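Local coordinates for DUF1214 domain-containing protein (Burkholderia cenocepacia, PDB 6ANS) that is of unknown function but belongs to the DUF1214 family and holds a phosphate ion, probably from the crystallisation liquor, between two antiparallel sheets, at residues Y133-T138 / L192-F197; T152-A157 / G271-I276; N275-H280 / W365-A370; D302-Q307 / V325-A330. All coordinates share one frame; numbering follows the deposited sequence.

Contact 1: Y133-T138 / L192-F197. With PO4 (phosphate ion), chain E.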
# COMPACT_ATOMS: atom_id res chain seq x y z
N TYR A 133 -2.09 24.36 3.51
CA TYR A 133 -2.18 24.28 2.05
C TYR A 133 -2.89 23.00 1.62
O TYR A 133 -2.48 21.89 1.99
CB TYR A 133 -0.81 24.39 1.39
CG TYR A 133 -0.92 24.48 -0.13
CD1 TYR A 133 -0.98 23.33 -0.92
CD2 TYR A 133 -0.99 25.72 -0.76
CE1 TYR A 133 -1.11 23.40 -2.30
CE2 TYR A 133 -1.11 25.81 -2.16
CZ TYR A 133 -1.17 24.64 -2.92
OH TYR A 133 -1.30 24.73 -4.28
N LEU A 134 -3.93 23.16 0.80
CA LEU A 134 -4.77 22.08 0.32
C LEU A 134 -5.21 22.41 -1.10
O LEU A 134 -5.82 23.46 -1.32
CB LEU A 134 -5.99 21.93 1.24
CG LEU A 134 -7.07 20.96 0.77
CD1 LEU A 134 -6.49 19.55 0.81
CD2 LEU A 134 -8.29 21.08 1.68
N SER A 135 -4.88 21.55 -2.08
CA SER A 135 -5.29 21.82 -3.45
C SER A 135 -5.89 20.58 -4.07
O SER A 135 -5.58 19.45 -3.68
CB SER A 135 -4.13 22.38 -4.30
OG SER A 135 -3.18 21.38 -4.64
N PHE A 136 -6.79 20.80 -5.03
CA PHE A 136 -7.51 19.75 -5.74
C PHE A 136 -7.34 19.96 -7.23
O PHE A 136 -7.78 20.98 -7.76
CB PHE A 136 -9.01 19.75 -5.40
CG PHE A 136 -9.33 19.61 -3.93
CD1 PHE A 136 -9.55 18.36 -3.38
CD2 PHE A 136 -9.42 20.73 -3.10
CE1 PHE A 136 -9.85 18.22 -2.02
CE2 PHE A 136 -9.72 20.60 -1.76
CZ PHE A 136 -9.94 19.34 -1.22
N GLY A 137 -6.73 19.01 -7.92
CA GLY A 137 -6.60 19.05 -9.37
C GLY A 137 -7.28 17.87 -10.03
O GLY A 137 -7.14 16.73 -9.58
N THR A 138 -8.02 18.14 -11.10
CA THR A 138 -8.50 17.03 -11.92
C THR A 138 -7.61 16.92 -13.15
O THR A 138 -7.09 17.92 -13.65
CB THR A 138 -9.98 17.18 -12.29
OG1 THR A 138 -10.19 18.35 -13.08
CG2 THR A 138 -10.83 17.26 -11.01
N LEU A 192 -6.38 14.64 -8.11
CA LEU A 192 -5.13 14.61 -7.37
C LEU A 192 -5.17 15.68 -6.29
O LEU A 192 -5.24 16.88 -6.60
CB LEU A 192 -3.93 14.83 -8.31
CG LEU A 192 -2.58 14.78 -7.61
CD1 LEU A 192 -2.42 13.49 -6.78
CD2 LEU A 192 -1.48 14.91 -8.66
N VAL A 193 -5.13 15.25 -5.04
CA VAL A 193 -5.22 16.14 -3.89
C VAL A 193 -3.83 16.30 -3.31
O VAL A 193 -3.12 15.30 -3.10
CB VAL A 193 -6.18 15.59 -2.83
CG1 VAL A 193 -6.31 16.60 -1.65
CG2 VAL A 193 -7.52 15.21 -3.42
N ARG A 194 -3.43 17.54 -3.04
CA ARG A 194 -2.20 17.83 -2.31
C ARG A 194 -2.55 18.44 -0.96
O ARG A 194 -3.24 19.46 -0.88
CB ARG A 194 -1.29 18.77 -3.08
CG ARG A 194 -0.65 18.13 -4.30
CD ARG A 194 0.10 19.16 -5.09
NE ARG A 194 0.91 18.60 -6.16
CZ ARG A 194 0.43 18.26 -7.36
NH1 ARG A 194 -0.87 18.39 -7.63
NH2 ARG A 194 1.26 17.79 -8.28
N GLN A 195 -2.06 17.82 0.11
CA GLN A 195 -2.03 18.44 1.42
C GLN A 195 -0.57 18.71 1.76
O GLN A 195 0.22 17.77 1.91
CB GLN A 195 -2.69 17.56 2.48
CG GLN A 195 -4.02 16.94 2.03
CD GLN A 195 -4.85 16.51 3.23
OE1 GLN A 195 -4.68 17.06 4.32
NE2 GLN A 195 -5.77 15.56 3.04
N THR A 196 -0.21 19.98 1.87
CA THR A 196 1.18 20.37 2.06
C THR A 196 1.38 20.85 3.48
O THR A 196 0.76 21.84 3.90
CB THR A 196 1.58 21.46 1.06
OG1 THR A 196 1.35 20.99 -0.27
CG2 THR A 196 3.07 21.79 1.22
N PHE A 197 2.25 20.18 4.22
CA PHE A 197 2.42 20.44 5.64
C PHE A 197 3.61 21.36 5.88
O PHE A 197 4.72 21.10 5.39
CB PHE A 197 2.62 19.13 6.42
CG PHE A 197 1.40 18.26 6.41
CD1 PHE A 197 0.41 18.45 7.35
CD2 PHE A 197 1.24 17.30 5.42
CE1 PHE A 197 -0.73 17.67 7.33
CE2 PHE A 197 0.10 16.51 5.39
CZ PHE A 197 -0.89 16.70 6.35
P PO4 E . 4.53 18.48 -6.58
O1 PO4 E . 4.83 19.82 -5.95
O2 PO4 E . 5.80 17.70 -6.58
O3 PO4 E . 3.45 17.75 -5.83
O4 PO4 E . 4.05 18.75 -7.99
O HOH W 1 -3.43 19.14 -6.28
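With chi1 at -173°, the ring of Y133 swings to the carbonyl side of its own backbone and lies alongside T196, bringing Y133 CD1 to 3.4 Å from T196 OG1. The threonine hydroxyl is itself bonded to N109, while the phenol of Y133 reaches beyond the pair to D273 and N275. R194 turns the other way at CB (chi1 -71°, CG beside the backbone N) and then runs extended to NE, which carries its guanidinium past S135 to the bound phosphate. There R194 NE donates to phosphate O3 at 2.7 Å, R194 NH2 reaches phosphate O4 at 3.0 Å, and the anion lies at the guanidinium edge. A water accepts from R194 NH1 at 3.0 Å and donates to S135 OG and L192 O. With NH2 also bonded to G271 O, every guanidinium nitrogen has a partner and the rotation of the flat group is fixed. The small S135 suits its place beside the arginine stem, its OG 3.6 Å from R194 CB and also bonded to D273. The other sheet face is mostly apolar here: V193 fits its two methyls to two neighbours, CG1 lying 3.8 Å from L134 CD1 and CG2 3.7 Å from F136 CD1, while Q195 lays its CG against L134 CD1 and sends its amide to A206 and Q112. Hydrogen-bonded pairs Y133–T196, S135–R194 and G137–L192 join the antiparallel backbones. These two central strands are flanked in their sheet by 109-115 and 151-155, and L208 of strand 207-212 packs on F136 and V193.

Contact 2: T152-A157 / G271-I276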
# COMPACT_ATOMS: atom_id res chain seq x y z
N THR A 152 -7.39 19.44 -15.96
CA THR A 152 -8.68 19.89 -16.46
C THR A 152 -9.43 20.82 -15.50
O THR A 152 -10.36 21.50 -15.93
CB THR A 152 -9.58 18.69 -16.79
OG1 THR A 152 -9.64 17.80 -15.65
CG2 THR A 152 -9.04 17.94 -18.00
N GLY A 153 -9.04 20.90 -14.23
CA GLY A 153 -9.68 21.78 -13.26
C GLY A 153 -8.79 21.92 -12.05
O GLY A 153 -7.85 21.15 -11.85
N PHE A 154 -9.11 22.91 -11.22
CA PHE A 154 -8.25 23.22 -10.10
C PHE A 154 -9.02 24.00 -9.05
O PHE A 154 -9.83 24.86 -9.38
CB PHE A 154 -7.01 24.02 -10.53
CG PHE A 154 -6.06 24.28 -9.40
CD1 PHE A 154 -5.16 23.30 -8.99
CD2 PHE A 154 -6.09 25.49 -8.72
CE1 PHE A 154 -4.29 23.53 -7.92
CE2 PHE A 154 -5.23 25.74 -7.67
CZ PHE A 154 -4.32 24.75 -7.26
N LEU A 155 -8.78 23.67 -7.78
CA LEU A 155 -9.38 24.41 -6.68
C LEU A 155 -8.43 24.38 -5.49
O LEU A 155 -7.94 23.30 -5.13
CB LEU A 155 -10.74 23.80 -6.29
CG LEU A 155 -11.49 24.34 -5.09
CD1 LEU A 155 -11.95 25.76 -5.34
CD2 LEU A 155 -12.69 23.45 -4.76
N ASP A 156 -8.15 25.55 -4.93
CA ASP A 156 -7.35 25.70 -3.72
C ASP A 156 -8.08 26.67 -2.79
O ASP A 156 -9.27 26.96 -2.98
CB ASP A 156 -5.91 26.14 -4.03
CG ASP A 156 -5.83 27.53 -4.64
OD1 ASP A 156 -6.86 28.24 -4.74
OD2 ASP A 156 -4.71 27.93 -5.02
N ALA A 157 -7.36 27.20 -1.78
CA ALA A 157 -7.98 28.10 -0.80
C ALA A 157 -8.50 29.39 -1.43
O ALA A 157 -9.39 30.04 -0.87
CB ALA A 157 -6.98 28.47 0.30
N GLY A 271 1.33 16.93 -14.40
CA GLY A 271 0.53 16.85 -13.20
C GLY A 271 0.95 17.77 -12.09
O GLY A 271 0.53 17.56 -10.94
N GLY A 272 1.75 18.79 -12.38
CA GLY A 272 2.12 19.76 -11.38
C GLY A 272 0.93 20.53 -10.86
O GLY A 272 -0.19 20.48 -11.36
N ASP A 273 1.19 21.28 -9.80
CA ASP A 273 0.19 22.13 -9.17
C ASP A 273 0.39 23.54 -9.71
O ASP A 273 1.51 24.07 -9.59
CB ASP A 273 0.35 22.09 -7.65
CG ASP A 273 -0.63 23.03 -6.90
OD1 ASP A 273 -0.91 24.15 -7.38
OD2 ASP A 273 -1.10 22.65 -5.80
N PRO A 274 -0.63 24.17 -10.29
CA PRO A 274 -0.42 25.48 -10.95
C PRO A 274 -0.07 26.62 -10.00
O PRO A 274 0.25 27.71 -10.51
CB PRO A 274 -1.77 25.75 -11.64
CG PRO A 274 -2.75 24.96 -10.85
CD PRO A 274 -2.01 23.69 -10.46
N ASN A 275 -0.13 26.43 -8.67
CA ASN A 275 0.40 27.43 -7.74
C ASN A 275 1.90 27.35 -7.57
O ASN A 275 2.48 28.23 -6.94
CB ASN A 275 -0.22 27.28 -6.34
CG ASN A 275 -1.63 27.76 -6.28
OD1 ASN A 275 -2.00 28.73 -6.95
ND2 ASN A 275 -2.45 27.10 -5.47
N ILE A 276 2.54 26.33 -8.13
CA ILE A 276 3.92 26.01 -7.79
C ILE A 276 4.83 26.39 -8.95
O ILE A 276 4.54 26.08 -10.11
CB ILE A 276 4.08 24.53 -7.44
CG1 ILE A 276 3.09 24.16 -6.33
CG2 ILE A 276 5.51 24.25 -7.03
CD1 ILE A 276 3.30 22.75 -5.79
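F154, near the end of strand 151-155, and P274, in a type I beta turn from D273 to I276, have CA atoms 8.2 Å apart, too wide for strand pairing, so side chains alone bridge the segments. The two come from opposite directions. P274 CG stands over the centre of the F154 ring, 3.5 Å from its centroid, in a CH-pi contact, and P274 CD lies 3.4 Å from F154 CE1; a rigid proline offers a flat phenyl face a fixed C-H surface. The ring edge meets the amide of N275, whose ND2 is 3.5 Å from F154 CZ, with the two planes nearly perpendicular. Beside it the carboxylate of D156 and the amide of N275 are almost coplanar. N275 ND2 donates to D156 OD2, although the modelled 2.4 Å is doubtfully short, and K158 reaches both D156 and N275 OD1. D273 turns its OD1 back to accept from N275 N at 2.7 Å, while its OD2 takes bonds from Y133 and S135, so both carboxylate oxygens are engaged. This is an Asx turn overlapping a beta turn, in the short loop that follows the Schellman motif ending helix 264-269 and leads into strand 276-284.

Contact 3: N275-H280 / W365-A370. With PO4 (phosphate ion), chain E; EDO (1,2-ethanediol), chain H.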
# COMPACT_ATOMS: atom_id res chain seq x y z
N ASN A 275 -0.13 26.43 -8.67
CA ASN A 275 0.40 27.43 -7.74
C ASN A 275 1.90 27.35 -7.57
O ASN A 275 2.48 28.23 -6.94
CB ASN A 275 -0.22 27.28 -6.34
CG ASN A 275 -1.63 27.76 -6.28
OD1 ASN A 275 -2.00 28.73 -6.95
ND2 ASN A 275 -2.45 27.10 -5.47
N ILE A 276 2.54 26.33 -8.13
CA ILE A 276 3.92 26.01 -7.79
C ILE A 276 4.83 26.39 -8.95
O ILE A 276 4.54 26.08 -10.11
CB ILE A 276 4.08 24.53 -7.44
CG1 ILE A 276 3.09 24.16 -6.33
CG2 ILE A 276 5.51 24.25 -7.03
CD1 ILE A 276 3.30 22.75 -5.79
N TYR A 277 5.92 27.06 -8.62
CA TYR A 277 7.01 27.33 -9.55
C TYR A 277 8.16 26.39 -9.20
O TYR A 277 8.63 26.36 -8.06
CB TYR A 277 7.43 28.80 -9.43
CG TYR A 277 8.33 29.30 -10.52
CD1 TYR A 277 9.71 29.18 -10.41
CD2 TYR A 277 7.81 29.93 -11.66
CE1 TYR A 277 10.55 29.67 -11.40
CE2 TYR A 277 8.65 30.41 -12.66
CZ TYR A 277 10.02 30.27 -12.52
OH TYR A 277 10.87 30.73 -13.50
N TYR A 278 8.57 25.58 -10.17
CA TYR A 278 9.50 24.48 -9.96
C TYR A 278 10.90 24.80 -10.48
O TYR A 278 11.07 25.49 -11.50
CB TYR A 278 9.02 23.21 -10.66
CG TYR A 278 7.68 22.66 -10.21
CD1 TYR A 278 7.62 21.64 -9.24
CD2 TYR A 278 6.49 23.11 -10.76
CE1 TYR A 278 6.40 21.12 -8.83
CE2 TYR A 278 5.26 22.59 -10.36
CZ TYR A 278 5.22 21.58 -9.38
OH TYR A 278 4.02 21.04 -8.98
N TYR A 279 11.90 24.28 -9.77
CA TYR A 279 13.28 24.15 -10.25
C TYR A 279 13.68 22.69 -10.12
O TYR A 279 13.53 22.10 -9.04
CB TYR A 279 14.26 25.01 -9.45
CG TYR A 279 13.87 26.47 -9.30
CD1 TYR A 279 14.59 27.48 -9.93
CD2 TYR A 279 12.80 26.84 -8.50
CE1 TYR A 279 14.24 28.82 -9.78
CE2 TYR A 279 12.44 28.18 -8.35
CZ TYR A 279 13.17 29.17 -9.00
OH TYR A 279 12.82 30.48 -8.83
N HIS A 280 14.19 22.11 -11.21
CA HIS A 280 14.67 20.73 -11.22
C HIS A 280 16.10 20.70 -11.75
O HIS A 280 16.41 21.35 -12.75
CB HIS A 280 13.81 19.82 -12.12
CG HIS A 280 12.41 19.59 -11.63
ND1 HIS A 280 12.12 18.84 -10.51
CD2 HIS A 280 11.21 19.97 -12.15
CE1 HIS A 280 10.81 18.79 -10.34
NE2 HIS A 280 10.23 19.47 -11.32
N TRP A 365 13.42 22.43 -6.15
CA TRP A 365 13.06 23.58 -5.34
C TRP A 365 11.67 24.05 -5.77
O TRP A 365 11.35 24.05 -6.96
CB TRP A 365 14.10 24.70 -5.51
CG TRP A 365 13.94 25.87 -4.56
CD1 TRP A 365 12.89 26.75 -4.50
CD2 TRP A 365 14.89 26.30 -3.57
NE1 TRP A 365 13.13 27.70 -3.52
CE2 TRP A 365 14.34 27.44 -2.94
CE3 TRP A 365 16.14 25.84 -3.16
CZ2 TRP A 365 15.00 28.11 -1.91
CZ3 TRP A 365 16.80 26.51 -2.14
CH2 TRP A 365 16.23 27.64 -1.53
N ARG A 366 10.84 24.43 -4.79
CA ARG A 366 9.49 24.91 -5.05
C ARG A 366 9.27 26.26 -4.39
O ARG A 366 9.53 26.41 -3.20
CB ARG A 366 8.43 23.96 -4.52
CG ARG A 366 8.34 22.62 -5.23
CD ARG A 366 7.26 21.79 -4.52
NE ARG A 366 7.29 20.40 -4.94
CZ ARG A 366 8.16 19.50 -4.49
NH1 ARG A 366 9.10 19.85 -3.62
NH2 ARG A 366 8.11 18.24 -4.94
N TRP A 367 8.76 27.22 -5.16
CA TRP A 367 7.99 28.34 -4.62
C TRP A 367 6.51 28.05 -4.82
O TRP A 367 6.10 27.69 -5.92
CB TRP A 367 8.33 29.68 -5.29
CG TRP A 367 9.76 30.11 -5.29
CD1 TRP A 367 10.54 30.35 -6.38
CD2 TRP A 367 10.59 30.38 -4.15
NE1 TRP A 367 11.80 30.75 -6.00
CE2 TRP A 367 11.86 30.78 -4.63
CE3 TRP A 367 10.39 30.32 -2.77
CZ2 TRP A 367 12.91 31.11 -3.78
CZ3 TRP A 367 11.44 30.65 -1.92
CH2 TRP A 367 12.69 31.04 -2.44
N VAL A 368 5.72 28.18 -3.75
CA VAL A 368 4.28 27.98 -3.81
C VAL A 368 3.60 29.32 -3.54
O VAL A 368 3.73 29.89 -2.44
CB VAL A 368 3.81 26.90 -2.82
CG1 VAL A 368 2.31 26.68 -2.95
CG2 VAL A 368 4.56 25.59 -3.08
N GLY A 369 2.88 29.84 -4.53
CA GLY A 369 2.17 31.09 -4.35
C GLY A 369 3.05 32.31 -4.29
O GLY A 369 2.73 33.27 -3.57
N ALA A 370 4.17 32.30 -5.01
CA ALA A 370 5.07 33.44 -5.08
C ALA A 370 4.77 34.25 -6.33
O ALA A 370 4.83 33.71 -7.44
CB ALA A 370 6.53 32.99 -5.07
P PO4 E . 4.53 18.48 -6.58
O1 PO4 E . 4.83 19.82 -5.95
O2 PO4 E . 5.80 17.70 -6.58
O3 PO4 E . 3.45 17.75 -5.83
O4 PO4 E . 4.05 18.75 -7.99
C1 EDO H . 6.19 17.18 -11.11
O1 EDO H . 5.73 17.36 -9.75
C2 EDO H . 6.43 18.53 -11.80
O2 EDO H . 7.67 19.14 -11.39
O HOH W 2 5.14 30.08 -6.92
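Strands 276-280 and 365-368 run antiparallel at 164°, with Y277–W367 and Y279–W365 as hydrogen-bonded pairs and I276–V368 and Y278–R366 as non-hydrogen-bonded ones. Beyond the last pair G369 N donates to N275 O at 2.9 Å, where the positive phi of the glycine lets the chain turn off. On one sheet face R366 runs extended to NE and meets the phosphate edge-on: R366 NE lies 2.7 Å from phosphate O1 and R366 NH2 2.9 Å from phosphate O2. Its NH1 is held by N305 and Q307, so all three nitrogens are engaged. The Y278 ring is enclosed, I276 CG2 standing over the centre of one face and ethanediol O2 over the opposite one, while its hydroxyl points to phosphate O4. H280 NE2 donates to that same ethanediol oxygen at 2.6 Å. The strands are neighbours in an antiparallel sheet of order 1-4-2-3, the same order as in the sheet of strands 133-140 and 188-196. Its other face carries an aromatic cluster of Y279, W365 and W367; each ring has one polar atom, which suits a buried face. Y279 CD2 lies 3.9 Å from W365 CB, and Y279 CE2 comes within 3.5 Å of W367 CD1. W367 NE1 gives Y279 OH a weak bond and also bonds to V374 O, and Y279 OH is hydrogen-bonded to H375. W365 stacks in turn on W304.

Contact 4: D302-Q307 / V325-A330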
# COMPACT_ATOMS: atom_id res chain seq x y z
N ASP A 302 3.20 31.23 0.10
CA ASP A 302 2.47 30.39 1.04
C ASP A 302 3.32 29.22 1.53
O ASP A 302 3.12 28.75 2.65
CB ASP A 302 1.17 29.90 0.40
CG ASP A 302 0.29 31.05 -0.07
OD1 ASP A 302 0.13 32.02 0.70
OD2 ASP A 302 -0.26 31.00 -1.19
N PHE A 303 4.28 28.78 0.72
CA PHE A 303 5.11 27.64 1.08
C PHE A 303 6.28 27.60 0.11
O PHE A 303 6.18 28.09 -1.02
CB PHE A 303 4.32 26.33 1.04
CG PHE A 303 5.11 25.12 1.41
CD1 PHE A 303 5.22 24.73 2.74
CD2 PHE A 303 5.72 24.33 0.44
CE1 PHE A 303 5.95 23.60 3.09
CE2 PHE A 303 6.45 23.20 0.79
CZ PHE A 303 6.56 22.83 2.12
N TRP A 304 7.41 27.08 0.59
CA TRP A 304 8.53 26.77 -0.28
C TRP A 304 9.30 25.62 0.34
O TRP A 304 9.26 25.43 1.56
CB TRP A 304 9.43 28.00 -0.51
CG TRP A 304 10.33 28.39 0.64
CD1 TRP A 304 10.09 29.37 1.57
CD2 TRP A 304 11.64 27.89 0.93
NE1 TRP A 304 11.14 29.47 2.44
CE2 TRP A 304 12.11 28.57 2.07
CE3 TRP A 304 12.45 26.91 0.34
CZ2 TRP A 304 13.36 28.31 2.63
CZ3 TRP A 304 13.69 26.65 0.91
CH2 TRP A 304 14.13 27.35 2.04
N ASN A 305 9.98 24.84 -0.49
CA ASN A 305 10.88 23.84 0.05
C ASN A 305 11.91 23.48 -1.01
O ASN A 305 11.85 23.95 -2.15
CB ASN A 305 10.12 22.60 0.57
CG ASN A 305 9.50 21.72 -0.55
OD1 ASN A 305 9.49 22.06 -1.74
ND2 ASN A 305 8.93 20.60 -0.12
N VAL A 306 12.87 22.67 -0.60
CA VAL A 306 13.85 22.09 -1.50
C VAL A 306 14.14 20.68 -1.00
O VAL A 306 14.23 20.44 0.21
CB VAL A 306 15.13 22.95 -1.58
CG1 VAL A 306 15.74 23.14 -0.19
CG2 VAL A 306 16.13 22.33 -2.56
N GLN A 307 14.24 19.72 -1.93
CA GLN A 307 14.39 18.33 -1.55
C GLN A 307 15.52 17.69 -2.36
O GLN A 307 15.76 18.07 -3.51
CB GLN A 307 13.10 17.55 -1.79
CG GLN A 307 12.70 17.48 -3.28
CD GLN A 307 11.40 16.75 -3.49
OE1 GLN A 307 10.33 17.32 -3.29
NE2 GLN A 307 11.47 15.47 -3.90
N VAL A 325 14.20 20.57 3.25
CA VAL A 325 14.18 21.77 4.07
C VAL A 325 13.09 22.68 3.52
O VAL A 325 12.96 22.82 2.30
CB VAL A 325 15.56 22.46 4.04
CG1 VAL A 325 15.43 23.91 4.34
CG2 VAL A 325 16.47 21.82 5.07
N ASN A 326 12.27 23.25 4.41
CA ASN A 326 11.15 24.07 3.93
C ASN A 326 10.99 25.39 4.68
O ASN A 326 11.81 25.74 5.53
CB ASN A 326 9.84 23.27 3.95
CG ASN A 326 9.37 22.91 5.36
OD1 ASN A 326 9.60 23.66 6.30
ND2 ASN A 326 8.69 21.78 5.48
N LYS A 327 9.92 26.12 4.36
CA LYS A 327 9.68 27.43 4.96
C LYS A 327 9.63 27.35 6.49
O LYS A 327 10.02 28.31 7.17
CB LYS A 327 8.37 28.01 4.40
CG LYS A 327 7.90 29.26 5.10
CD LYS A 327 6.79 29.96 4.33
CE LYS A 327 6.48 31.31 4.98
NZ LYS A 327 5.48 32.11 4.21
N HIS A 328 9.18 26.23 7.03
CA HIS A 328 9.07 26.02 8.47
C HIS A 328 10.41 25.69 9.11
O HIS A 328 10.63 26.04 10.27
CB HIS A 328 8.09 24.87 8.75
CG HIS A 328 8.15 24.33 10.15
ND1 HIS A 328 7.54 24.94 11.22
CD2 HIS A 328 8.77 23.23 10.65
CE1 HIS A 328 7.77 24.23 12.32
NE2 HIS A 328 8.52 23.20 12.00
N SER A 329 11.29 24.97 8.41
CA SER A 329 12.52 24.49 9.01
C SER A 329 13.78 25.24 8.59
O SER A 329 14.78 25.16 9.31
CB SER A 329 12.69 23.00 8.70
OG SER A 329 12.88 22.82 7.32
N ALA A 330 13.76 25.97 7.48
CA ALA A 330 14.95 26.70 7.03
C ALA A 330 15.12 27.97 7.85
O ALA A 330 14.25 28.85 7.82
CB ALA A 330 14.84 27.04 5.55
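W304 reaches across to K327 and A330, and its route can be traced from CB outward. A chi1 of 75° sets CG between the backbone N and the carbonyl carbon, which brings the indole back under the 325-330 segment. CB itself packs on the neighbouring strand, at R366 O and W367. Next, W304 CD1 meets K327 CB at 3.6 Å and W304 NE1 meets K327 CA at 3.6 Å, the backbone at K327 passing over one indole face. At the far ring, W304 CZ2 touches A330 CB at 3.5 Å, and CH2, at the tip, meets that methyl and, more distantly, V325 CG1. A wide, flat tryptophan suits this place because one side chain spans the turn from V325 to A330; alanine is small enough to sit close on it. The indole also meets the ring of W367, their planes at about 55°.

On the other face of the strand pair, with N305 and N326, F303 CZ lies 3.8 Å from N326 CB, and the amides of N305 and N326 both donate to D108, which leaves N305 OD1 turned to position R366. The backbones pair briefly: V306 N donates to V325 O at 2.9 Å, V325 N returns the bond to V306 O, and K327 N reaches W304 O. N326 OD1 accepts from S329 N at 3.0 Å, and S329 OG accepts from N326 N in return at 3.0 Å. The first of these bonds makes an Asx motif at the end of edge strand 324-326, while a classic beta bulge at D302 and F303, facing V368, opens the partner strand.

The phosphate joins contacts 1 and 3, centres about 14 Å apart: R194 of one sheet, R366 of the other, Y111 and Y278 all bond to it. It probably comes from the crystallisation liquor, as does the ethanediol, yet this setting is consistent with an anion-binding pocket. Contact 2 sits beside contact 1, centres about 8 Å apart, with Y133 OH 2.6 Å from D273 OD2, and shares N275 and I276 with contact 3. Contact 4 continues the sheet of contact 3: V368 N lies 2.8 Å from F303 O, and Q307 OE1 is 2.8 Å from R366 NH1, a second-shell bond that positions R366 on the phosphate. The sodium ion lies about 4 Å from the R366 side chain.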